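Local coordinates for putative restriction endonuclease domain-containing protein (Anabaena variabilis, PDB 3OT2) that is of unknown function but is probably a nuclease of the PDDEXK restriction endonuclease clan, at residues A[138-143]-A[181-186]. Residues are numbered along the deposited sequence; the frame is centred on the assembly and turned at random.
Sequences WLIDPD and DLFSWL. With ACT (acetate ion), chain C.
The phenyl ring of Phe183 meets Ile140, Asp141 and Pro142 through its CE1 corner, whereas one of its faces takes Leu182 CD2, displaced toward the rim. Around that corner, Phe183 CE1 lies 3.6 Å from Ile140 CG2 and 3.7 Å from Pro142 CA; the carbonyl O of Asp141 stands 3.9 Å from the same CE1. All three approach the ring obliquely. The side chains of Ile140 and Phe183 run past one another in opposite directions, and Ile140 uses both branches: with CG1 anti to the carbonyl carbon (chi1 -60°), CG2 stands anti to the backbone N and serves the ring, while CD1 reaches Leu182 CD1 at 4.2 Å. A looser contact, Pro142 CB to Leu186 CD1 at 4.4 Å, closes the far end, where Ile45 of helix 40-57 touches both residues. No hydrogen bond crosses between the segments, so the evidence points to apolar packing. An alanine in place of Phe183 would probably open a gap beside Ile140 CG2 and Pro142 CA, where CE1 and CZ now sit. Asp141 points away from the helix: its OD2 is hydrogen-bonded to Thr120 of the second subunit, and its OD1 accepts from Glu144 N. Nearby, Asp143 N donates to acetate O at 2.9 Å and a nearly straight 164°, and Lys41 forms a salt bridge with Asp143 OD1. The arrangement joins the C-terminal helix 179-183 to the end of strand 136-141, an inner strand of the mixed sheet, in a fold consistent with the PDDEXK nuclease clan.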
ATOM      1  N   TRP A 138       2.005   8.424  -7.047  1.00 26.29           N
ATOM      2  CA  TRP A 138       0.756   7.822  -7.491  1.00 26.17           C
ATOM      3  C   TRP A 138       0.955   6.340  -7.687  1.00 29.66           C
ATOM      4  O   TRP A 138       1.882   5.941  -8.397  1.00 30.01           O
ATOM      5  CB  TRP A 138       0.282   8.398  -8.851  1.00 24.54           C
ATOM      6  CG  TRP A 138      -0.559   9.647  -8.838  1.00 25.30           C
ATOM      7  CD1 TRP A 138      -0.754  10.521  -7.810  1.00 27.97           C
ATOM      8  CD2 TRP A 138      -1.237  10.194  -9.968  1.00 25.04           C
ATOM      9  NE1 TRP A 138      -1.580  11.545  -8.211  1.00 28.15           N
ATOM     10  CE2 TRP A 138      -1.902  11.361  -9.535  1.00 29.32           C
ATOM     11  CE3 TRP A 138      -1.400   9.769 -11.304  1.00 26.15           C
ATOM     12  CZ2 TRP A 138      -2.720  12.117 -10.390  1.00 28.79           C
ATOM     13  CZ3 TRP A 138      -2.213  10.512 -12.147  1.00 28.96           C
ATOM     14  CH2 TRP A 138      -2.860  11.675 -11.691  1.00 29.97           C
ATOM     15  N   LEU A 139       0.086   5.528  -7.093  1.00 26.01           N
ATOM     16  CA  LEU A 139       0.075   4.091  -7.338  0.50 26.35           C
ATOM     17  C   LEU A 139      -1.260   3.807  -8.006  1.00 29.77           C
ATOM     18  O   LEU A 139      -2.310   3.896  -7.362  1.00 30.51           O
ATOM     19  CB  LEU A 139       0.307   3.231  -6.072  0.50 26.67           C
ATOM     20  CG  LEU A 139       0.160   1.703  -6.270  0.50 31.75           C
ATOM     21  CD1 LEU A 139       0.989   1.199  -7.430  0.50 30.52           C
ATOM     22  CD2 LEU A 139       0.521   0.960  -5.015  0.50 34.63           C
ATOM     23  N   ILE A 140      -1.222   3.563  -9.313  1.00 26.04           N
ATOM     24  CA  ILE A 140      -2.413   3.302 -10.131  1.00 26.74           C
ATOM     25  C   ILE A 140      -2.638   1.797 -10.202  1.00 31.05           C
ATOM     26  O   ILE A 140      -1.726   1.048 -10.552  1.00 31.59           O
ATOM     27  CB  ILE A 140      -2.291   3.921 -11.565  1.00 28.45           C
ATOM     28  CG1 ILE A 140      -2.120   5.454 -11.506  1.00 28.81           C
ATOM     29  CG2 ILE A 140      -3.503   3.489 -12.466  1.00 28.48           C
ATOM     30  CD1 ILE A 140      -1.719   6.117 -12.836  1.00 31.35           C
ATOM     31  N   ASP A 141      -3.848   1.361  -9.855  1.00 27.91           N
ATOM     32  CA  ASP A 141      -4.237  -0.046  -9.912  1.00 28.99           C
ATOM     33  C   ASP A 141      -5.326  -0.191 -10.987  1.00 33.32           C
ATOM     34  O   ASP A 141      -6.498   0.041 -10.683  1.00 33.01           O
ATOM     35  CB  ASP A 141      -4.726  -0.542  -8.538  1.00 31.36           C
ATOM     36  CG  ASP A 141      -5.123  -2.013  -8.524  1.00 37.19           C
ATOM     37  OD1 ASP A 141      -5.378  -2.579  -9.612  1.00 38.22           O
ATOM     38  OD2 ASP A 141      -5.116  -2.609  -7.447  1.00 42.12           O
ATOM     39  N   PRO A 142      -4.969  -0.544 -12.241  1.00 31.49           N
ATOM     40  CA  PRO A 142      -5.994  -0.620 -13.312  1.00 33.14           C
ATOM     41  C   PRO A 142      -7.130  -1.578 -12.989  1.00 40.43           C
ATOM     42  O   PRO A 142      -8.286  -1.188 -13.147  1.00 39.10           O
ATOM     43  CB  PRO A 142      -5.202  -1.081 -14.542  1.00 34.28           C
ATOM     44  CG  PRO A 142      -3.815  -0.545 -14.277  1.00 35.57           C
ATOM     45  CD  PRO A 142      -3.620  -0.778 -12.787  1.00 31.60           C
ATOM     46  N   ASP A 143      -6.818  -2.778 -12.452  1.00 39.88           N
ATOM     47  CA  ASP A 143      -7.832  -3.767 -12.130  1.00 42.60           C
ATOM     48  C   ASP A 143      -8.859  -3.261 -11.132  1.00 46.06           C
ATOM     49  O   ASP A 143     -10.039  -3.556 -11.288  1.00 47.58           O
ATOM     50  CB  ASP A 143      -7.201  -5.072 -11.603  1.00 45.40           C
ATOM     51  CG  ASP A 143      -6.481  -5.927 -12.643  1.00 54.19           C
ATOM     52  OD1 ASP A 143      -6.651  -5.671 -13.861  1.00 54.77           O
ATOM     53  OD2 ASP A 143      -5.729  -6.834 -12.238  1.00 61.79           O
ATOM     54  N   ASP A 181     -11.895   9.310 -16.220  1.00 35.99           N
ATOM     55  CA  ASP A 181     -11.053   9.708 -17.351  1.00 36.30           C
ATOM     56  C   ASP A 181      -9.806   8.847 -17.435  1.00 38.65           C
ATOM     57  O   ASP A 181      -9.442   8.410 -18.528  1.00 38.42           O
ATOM     58  CB  ASP A 181     -10.638  11.196 -17.268  1.00 38.63           C
ATOM     59  CG  ASP A 181     -11.734  12.208 -17.582  1.00 59.41           C
ATOM     60  OD1 ASP A 181     -12.739  11.821 -18.216  1.00 62.73           O
ATOM     61  OD2 ASP A 181     -11.582  13.389 -17.185  1.00 68.69           O
ATOM     62  N   LEU A 182      -9.147   8.611 -16.290  1.00 34.06           N
ATOM     63  CA  LEU A 182      -7.937   7.811 -16.241  1.00 33.44           C
ATOM     64  C   LEU A 182      -8.178   6.395 -16.774  1.00 36.94           C
ATOM     65  O   LEU A 182      -7.454   5.944 -17.653  1.00 35.60           O
ATOM     66  CB  LEU A 182      -7.429   7.726 -14.787  1.00 33.83           C
ATOM     67  CG  LEU A 182      -5.918   7.607 -14.544  1.00 37.97           C
ATOM     68  CD1 LEU A 182      -5.631   7.667 -13.059  1.00 36.87           C
ATOM     69  CD2 LEU A 182      -5.342   6.332 -15.097  1.00 43.81           C
ATOM     70  N   PHE A 183      -9.165   5.686 -16.223  1.00 34.80           N
ATOM     71  CA  PHE A 183      -9.395   4.291 -16.587  1.00 34.75           C
ATOM     72  C   PHE A 183     -10.158   4.143 -17.928  1.00 41.00           C
ATOM     73  O   PHE A 183     -10.151   3.055 -18.500  1.00 42.67           O
ATOM     74  CB  PHE A 183     -10.026   3.512 -15.415  1.00 35.17           C
ATOM     75  CG  PHE A 183      -9.067   3.547 -14.232  1.00 33.34           C
ATOM     76  CD1 PHE A 183      -7.872   2.838 -14.262  1.00 33.78           C
ATOM     77  CD2 PHE A 183      -9.311   4.372 -13.134  1.00 32.78           C
ATOM     78  CE1 PHE A 183      -6.942   2.943 -13.212  1.00 31.91           C
ATOM     79  CE2 PHE A 183      -8.378   4.476 -12.084  1.00 32.90           C
ATOM     80  CZ  PHE A 183      -7.198   3.766 -12.135  1.00 29.96           C
ATOM     81  N   SER A 184     -10.650   5.249 -18.512  1.00 38.96           N
ATOM     82  CA  SER A 184     -11.242   5.224 -19.857  1.00 41.04           C
ATOM     83  C   SER A 184     -10.125   4.999 -20.909  1.00 47.52           C
ATOM     84  O   SER A 184     -10.405   4.629 -22.057  1.00 48.61           O
ATOM     85  CB  SER A 184     -11.997   6.520 -20.159  1.00 42.85           C
ATOM     86  OG  SER A 184     -11.102   7.582 -20.459  1.00 46.05           O
ATOM     87  N   TRP A 185      -8.855   5.231 -20.510  1.00 42.52           N
ATOM     88  CA  TRP A 185      -7.706   5.039 -21.397  1.00 43.01           C
ATOM     89  C   TRP A 185      -7.495   3.550 -21.708  1.00 48.54           C
ATOM     90  O   TRP A 185      -6.683   3.227 -22.577  1.00 48.99           O
ATOM     91  CB  TRP A 185      -6.434   5.644 -20.784  1.00 41.07           C
ATOM     92  CG  TRP A 185      -6.513   7.125 -20.501  1.00 41.86           C
ATOM     93  CD1 TRP A 185      -7.335   8.043 -21.097  1.00 46.00           C
ATOM     94  CD2 TRP A 185      -5.686   7.860 -19.585  1.00 40.25           C
ATOM     95  NE1 TRP A 185      -7.082   9.302 -20.591  1.00 45.52           N
ATOM     96  CE2 TRP A 185      -6.075   9.217 -19.663  1.00 44.96           C
ATOM     97  CE3 TRP A 185      -4.625   7.507 -18.732  1.00 40.34           C
ATOM     98  CZ2 TRP A 185      -5.431  10.223 -18.935  1.00 43.35           C
ATOM     99  CZ3 TRP A 185      -4.015   8.501 -17.972  1.00 41.09           C
ATOM    100  CH2 TRP A 185      -4.423   9.839 -18.070  1.00 41.98           C
ATOM    101  N   LEU A 186      -8.256   2.657 -21.030  1.00 44.87           N
ATOM    102  CA  LEU A 186      -8.257   1.214 -21.247  1.00 45.79           C
ATOM    103  C   LEU A 186      -9.212   0.821 -22.372  1.00 52.72           C
ATOM    104  O   LEU A 186      -9.130  -0.303 -22.899  1.00 52.78           O
ATOM    105  CB  LEU A 186      -8.663   0.485 -19.956  1.00 45.51           C
ATOM    106  CG  LEU A 186      -7.686   0.585 -18.764  1.00 47.35           C
ATOM    107  CD1 LEU A 186      -8.244  -0.139 -17.529  1.00 46.95           C
ATOM    108  CD2 LEU A 186      -6.323   0.023 -19.114  1.00 48.83           C
TER
HETATM  109  C   ACT C 187      -3.634  -4.725 -11.416  1.00 45.01           C
HETATM  110  O   ACT C 187      -4.194  -3.883 -12.099  1.00 41.37           O
HETATM  111  OXT ACT C 187      -3.939  -4.848 -10.184  1.00 46.50           O
HETATM  112  CH3 ACT C 187      -2.661  -5.661 -12.088  1.00 45.26           C